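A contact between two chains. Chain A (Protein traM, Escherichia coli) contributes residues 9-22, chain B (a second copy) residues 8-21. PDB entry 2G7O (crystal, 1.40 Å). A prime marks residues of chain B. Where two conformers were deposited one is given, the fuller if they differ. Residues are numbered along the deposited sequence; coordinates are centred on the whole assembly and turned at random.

Chain A (9-22) FNKLLLECVVKTQS
Chain B, residues 8-21: EFNKLLLECVVKTQ

How are the two backbones arranged? Both stretches are helical throughout and belong to helices that extend past both ends, held by i to i+4 bonds such as Leu13′ N to Phe9′ O at 2.9 Å, with phi/psi near -63/-45. They run in broadly the same direction, their axes inclined by 39° (positive sign) and approaching to 9.1 Å. The register is offset by one residue: Leu14 CA lies 6.9 Å from Leu13′ CA, and Gln21 CA 5.3 Å from Thr20′ CA. About 660 Å² is buried in all.

What does the start of chain B bring to the contact? Glu8′ stays out of reach and instead makes a salt bridge along its own helix, Lys11′ NZ to Glu8′ OE2 at 3.1 Å. Phe9′ points toward chain A, with chi1 t and chi2 -90°. Its ring edge meets the Asn10 carbonyl, Phe9′ CZ to Asn10 O at 3.6 Å, and one methyl of Leu13, Phe9′ CE1 to Leu13 CD2 at 4.3 Å; Leu14 CB lies obliquely, 3.8 Å from Phe9′ CE2. The ring thus meets one backbone oxygen and two apolar side chains.

Which aliphatic groups continue the packing? Leu12′ and Leu13′ are both t, p. Leu12′ CD2 touches Leu14 CD1 at 3.6 Å and Val18 CG2 at 4.2 Å. The CA-to-CB bond of Leu13′ points sideways, yet the end of the side chain comes nearer, placing Leu13′ CD2 4.1 Å from Leu13 CD2 and Leu13′ CD1 4.0 Å from Val17 CG2. Leu13 and Leu14 are also t, p. These branched hydrocarbon ends have no polar group to satisfy, so they pack by van der Waals contact.

How does a small residue serve the middle? Cys16′ (chi1 m) points toward chain A, Cys16′ CB 3.9 Å from Val17 CG2 and Cys16′ SG 4.1 Å from Val18 CG2. Val17 is m and Val18 t. Although Val17′ (m) directs its CB away, Val17′ CG1 still reaches Val17 CG1 at 3.9 Å, so like residues meet.

Where does polar bonding enter? Lys19′ (t, t, t, t) places its aliphatic CD 3.4 Å from Gln21 NE2. Thr20′ (m) then donates from OG1 to Gln21 OE1 at 2.7 Å, the sole direct hydrogen bond across the stretches. Gln21 reaches it with chi1 t, chi2 p and chi3 40°. One water donates to both Val17 O and Thr20′ OG1, each 2.8 Å from the water oxygen, tying backbone to side chain. The methyls also meet, Thr20 CG2 to Thr20′ CG2 at 3.8 Å, while Gln21′ points away.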

# COMPACT_ATOMS: atom_id res chain seq x y z
N PHE A 9 -6.03 -5.80 16.07
CA PHE A 9 -4.99 -5.09 15.32
C PHE A 9 -4.65 -5.89 14.06
O PHE A 9 -4.61 -5.34 12.96
CB PHE A 9 -3.76 -4.85 16.22
CG PHE A 9 -2.63 -4.10 15.55
CD1 PHE A 9 -1.63 -4.78 14.87
CD2 PHE A 9 -2.58 -2.71 15.62
CE1 PHE A 9 -0.60 -4.08 14.25
CE2 PHE A 9 -1.53 -2.00 15.03
CZ PHE A 9 -0.54 -2.68 14.37
N ASN A 10 -4.42 -7.19 14.22
CA ASN A 10 -4.14 -8.08 13.08
C ASN A 10 -5.24 -8.05 12.04
O ASN A 10 -4.96 -8.10 10.85
CB ASN A 10 -3.92 -9.53 13.55
CG ASN A 10 -2.62 -9.73 14.30
OD1 ASN A 10 -1.72 -8.89 14.24
ND2 ASN A 10 -2.53 -10.85 15.01
N LYS A 11 -6.50 -8.02 12.48
CA LYS A 11 -7.64 -7.97 11.57
C LYS A 11 -7.61 -6.70 10.75
O LYS A 11 -7.83 -6.74 9.53
CB LYS A 11 -8.97 -8.05 12.32
CG LYS A 11 -9.25 -9.41 12.88
CD LYS A 11 -10.44 -9.41 13.81
CE LYS A 11 -11.74 -9.23 13.06
NZ LYS A 11 -12.89 -9.42 14.00
N LEU A 12 -7.37 -5.56 11.40
CA LEU A 12 -7.30 -4.29 10.67
C LEU A 12 -6.11 -4.29 9.70
O LEU A 12 -6.25 -3.85 8.52
CB LEU A 12 -7.23 -3.10 11.63
CG LEU A 12 -7.12 -1.74 10.94
CD1 LEU A 12 -8.28 -1.51 9.94
CD2 LEU A 12 -7.13 -0.66 12.00
N LEU A 13 -4.96 -4.75 10.16
CA LEU A 13 -3.76 -4.81 9.33
C LEU A 13 -4.03 -5.64 8.08
O LEU A 13 -3.72 -5.22 6.95
CB LEU A 13 -2.61 -5.41 10.14
CG LEU A 13 -1.28 -5.70 9.48
CD1 LEU A 13 -0.74 -4.41 8.84
CD2 LEU A 13 -0.30 -6.27 10.49
N LEU A 14 -4.61 -6.82 8.25
CA LEU A 14 -4.86 -7.70 7.12
C LEU A 14 -5.87 -7.10 6.16
O LEU A 14 -5.66 -7.11 4.93
CB LEU A 14 -5.32 -9.08 7.60
CG LEU A 14 -5.17 -10.12 6.48
CD1 LEU A 14 -3.68 -10.26 6.03
CD2 LEU A 14 -5.73 -11.46 6.95
N GLU A 15 -6.97 -6.56 6.68
CA GLU A 15 -7.97 -5.96 5.80
C GLU A 15 -7.33 -4.86 4.97
O GLU A 15 -7.54 -4.78 3.76
CB GLU A 15 -9.15 -5.38 6.61
CG GLU A 15 -10.28 -4.90 5.69
CD GLU A 15 -11.41 -4.17 6.40
OE1 GLU A 15 -11.60 -4.35 7.62
OE2 GLU A 15 -12.16 -3.42 5.71
N CYS A 16 -6.55 -4.01 5.61
CA CYS A 16 -5.91 -2.90 4.89
C CYS A 16 -4.96 -3.42 3.82
O CYS A 16 -5.03 -2.98 2.66
CB CYS A 16 -5.15 -1.98 5.85
SG CYS A 16 -6.20 -0.92 6.82
N VAL A 17 -4.04 -4.31 4.15
CA VAL A 17 -3.03 -4.70 3.16
C VAL A 17 -3.63 -5.52 2.02
O VAL A 17 -3.21 -5.38 0.87
CB VAL A 17 -1.75 -5.40 3.79
CG1 VAL A 17 -1.08 -4.48 4.81
CG2 VAL A 17 -2.01 -6.82 4.33
N VAL A 18 -4.60 -6.38 2.31
CA VAL A 18 -5.25 -7.16 1.25
C VAL A 18 -6.07 -6.23 0.35
O VAL A 18 -6.03 -6.34 -0.89
CB VAL A 18 -6.11 -8.30 1.82
CG1 VAL A 18 -6.91 -9.00 0.72
CG2 VAL A 18 -5.24 -9.31 2.58
N LYS A 19 -6.82 -5.31 0.96
CA LYS A 19 -7.64 -4.38 0.17
C LYS A 19 -6.74 -3.50 -0.68
O LYS A 19 -7.04 -3.25 -1.87
CB LYS A 19 -8.53 -3.54 1.09
CG LYS A 19 -9.67 -2.87 0.34
CD LYS A 19 -10.67 -2.29 1.34
CE LYS A 19 -11.85 -1.64 0.65
NZ LYS A 19 -12.84 -1.15 1.64
N THR A 20 -5.65 -3.00 -0.11
CA THR A 20 -4.72 -2.17 -0.85
C THR A 20 -4.11 -2.93 -2.00
O THR A 20 -4.07 -2.41 -3.12
CB THR A 20 -3.65 -1.57 0.09
OG1 THR A 20 -4.25 -0.57 0.89
CG2 THR A 20 -2.51 -0.97 -0.67
N GLN A 21 -3.65 -4.14 -1.78
CA GLN A 21 -3.01 -4.88 -2.87
C GLN A 21 -4.02 -5.15 -4.00
O GLN A 21 -3.68 -5.01 -5.19
CB GLN A 21 -2.39 -6.18 -2.36
CG GLN A 21 -1.83 -7.09 -3.44
CD GLN A 21 -1.00 -6.39 -4.49
OE1 GLN A 21 -0.21 -5.49 -4.20
NE2 GLN A 21 -1.17 -6.84 -5.74
N SER A 22 -5.24 -5.55 -3.66
CA SER A 22 -6.25 -5.83 -4.68
C SER A 22 -6.56 -4.57 -5.49
O SER A 22 -6.77 -4.64 -6.71
CB SER A 22 -7.52 -6.37 -4.03
OG SER A 22 -8.46 -6.77 -5.01
N GLU B 8 1.57 -18.37 8.47
CA GLU B 8 0.77 -18.13 7.28
C GLU B 8 0.29 -16.67 7.19
O GLU B 8 0.23 -16.09 6.11
CB GLU B 8 -0.39 -19.12 7.18
CG GLU B 8 0.07 -20.55 6.84
CD GLU B 8 0.67 -20.68 5.45
OE1 GLU B 8 0.06 -20.21 4.47
OE2 GLU B 8 1.77 -21.26 5.34
N PHE B 9 -0.02 -16.08 8.35
CA PHE B 9 -0.40 -14.66 8.39
C PHE B 9 0.77 -13.81 7.90
O PHE B 9 0.62 -12.95 7.05
CB PHE B 9 -0.86 -14.28 9.81
CG PHE B 9 -1.30 -12.84 9.95
CD1 PHE B 9 -0.39 -11.85 10.30
CD2 PHE B 9 -2.63 -12.49 9.75
CE1 PHE B 9 -0.81 -10.52 10.43
CE2 PHE B 9 -3.06 -11.18 9.90
CZ PHE B 9 -2.16 -10.20 10.25
N ASN B 10 1.97 -14.08 8.44
CA ASN B 10 3.19 -13.38 8.02
C ASN B 10 3.45 -13.52 6.54
O ASN B 10 3.89 -12.57 5.90
CB ASN B 10 4.42 -13.89 8.80
CG ASN B 10 4.42 -13.47 10.26
OD1 ASN B 10 3.69 -12.56 10.65
ND2 ASN B 10 5.25 -14.14 11.05
N LYS B 11 3.22 -14.71 5.98
CA LYS B 11 3.42 -14.94 4.55
C LYS B 11 2.49 -14.08 3.73
O LYS B 11 2.91 -13.48 2.74
CB LYS B 11 3.20 -16.41 4.18
CG LYS B 11 4.28 -17.32 4.67
CD LYS B 11 3.92 -18.78 4.51
CE LYS B 11 3.94 -19.21 3.06
NZ LYS B 11 3.76 -20.69 2.97
N LEU B 12 1.21 -14.03 4.11
CA LEU B 12 0.25 -13.19 3.39
C LEU B 12 0.62 -11.71 3.51
O LEU B 12 0.59 -10.95 2.51
CB LEU B 12 -1.18 -13.45 3.86
CG LEU B 12 -2.24 -12.58 3.16
CD1 LEU B 12 -2.18 -12.74 1.63
CD2 LEU B 12 -3.60 -12.99 3.68
N LEU B 13 0.95 -11.28 4.72
CA LEU B 13 1.34 -9.89 4.97
C LEU B 13 2.52 -9.50 4.09
O LEU B 13 2.50 -8.45 3.41
CB LEU B 13 1.69 -9.72 6.44
CG LEU B 13 2.24 -8.40 6.95
CD1 LEU B 13 1.26 -7.28 6.61
CD2 LEU B 13 2.50 -8.47 8.45
N LEU B 14 3.55 -10.34 4.05
CA LEU B 14 4.74 -10.02 3.28
C LEU B 14 4.43 -10.00 1.78
O LEU B 14 4.86 -9.07 1.07
CB LEU B 14 5.86 -11.01 3.58
CG LEU B 14 7.22 -10.46 3.12
CD1 LEU B 14 7.56 -9.12 3.85
CD2 LEU B 14 8.30 -11.50 3.35
N GLU B 15 3.71 -10.99 1.28
CA GLU B 15 3.38 -11.02 -0.14
C GLU B 15 2.64 -9.74 -0.51
O GLU B 15 2.95 -9.10 -1.52
CB GLU B 15 2.52 -12.24 -0.49
CG GLU B 15 2.31 -12.36 -2.01
CD GLU B 15 1.33 -13.45 -2.44
OE1 GLU B 15 1.10 -14.41 -1.67
OE2 GLU B 15 0.82 -13.36 -3.59
N CYS B 16 1.66 -9.36 0.30
CA CYS B 16 0.88 -8.16 -0.00
C CYS B 16 1.76 -6.91 0.00
O CYS B 16 1.72 -6.11 -0.95
CB CYS B 16 -0.27 -7.98 0.99
SG CYS B 16 -1.63 -9.08 0.74
N VAL B 17 2.54 -6.68 1.04
CA VAL B 17 3.28 -5.41 1.13
C VAL B 17 4.39 -5.33 0.09
O VAL B 17 4.65 -4.26 -0.46
CB VAL B 17 3.79 -5.05 2.59
CG1 VAL B 17 2.61 -4.98 3.56
CG2 VAL B 17 4.94 -5.95 3.08
N VAL B 18 5.07 -6.44 -0.19
CA VAL B 18 6.12 -6.44 -1.21
C VAL B 18 5.49 -6.24 -2.60
O VAL B 18 6.01 -5.45 -3.42
CB VAL B 18 6.97 -7.72 -1.16
CG1 VAL B 18 7.95 -7.78 -2.34
CG2 VAL B 18 7.71 -7.83 0.17
N LYS B 19 4.39 -6.93 -2.88
CA LYS B 19 3.74 -6.79 -4.18
C LYS B 19 3.23 -5.37 -4.35
O LYS B 19 3.35 -4.78 -5.44
CB LYS B 19 2.60 -7.81 -4.32
CG LYS B 19 2.16 -8.00 -5.76
CD LYS B 19 1.24 -9.22 -5.87
CE LYS B 19 0.80 -9.48 -7.29
NZ LYS B 19 -0.03 -10.70 -7.38
N THR B 20 2.61 -4.82 -3.31
CA THR B 20 2.11 -3.45 -3.37
C THR B 20 3.23 -2.47 -3.60
O THR B 20 3.10 -1.60 -4.46
CB THR B 20 1.29 -3.12 -2.10
OG1 THR B 20 0.06 -3.81 -2.16
CG2 THR B 20 1.02 -1.65 -1.98
N GLN B 21 4.33 -2.58 -2.88
CA GLN B 21 5.40 -1.61 -3.05
C GLN B 21 5.98 -1.70 -4.47
O GLN B 21 6.25 -0.66 -5.10
CB GLN B 21 6.49 -1.82 -2.00
CG GLN B 21 7.73 -0.95 -2.19
CD GLN B 21 7.45 0.49 -2.50
OE1 GLN B 21 6.54 1.12 -1.94
NE2 GLN B 21 8.28 1.05 -3.40
O HOH W 1 -0.72 -4.20 0.48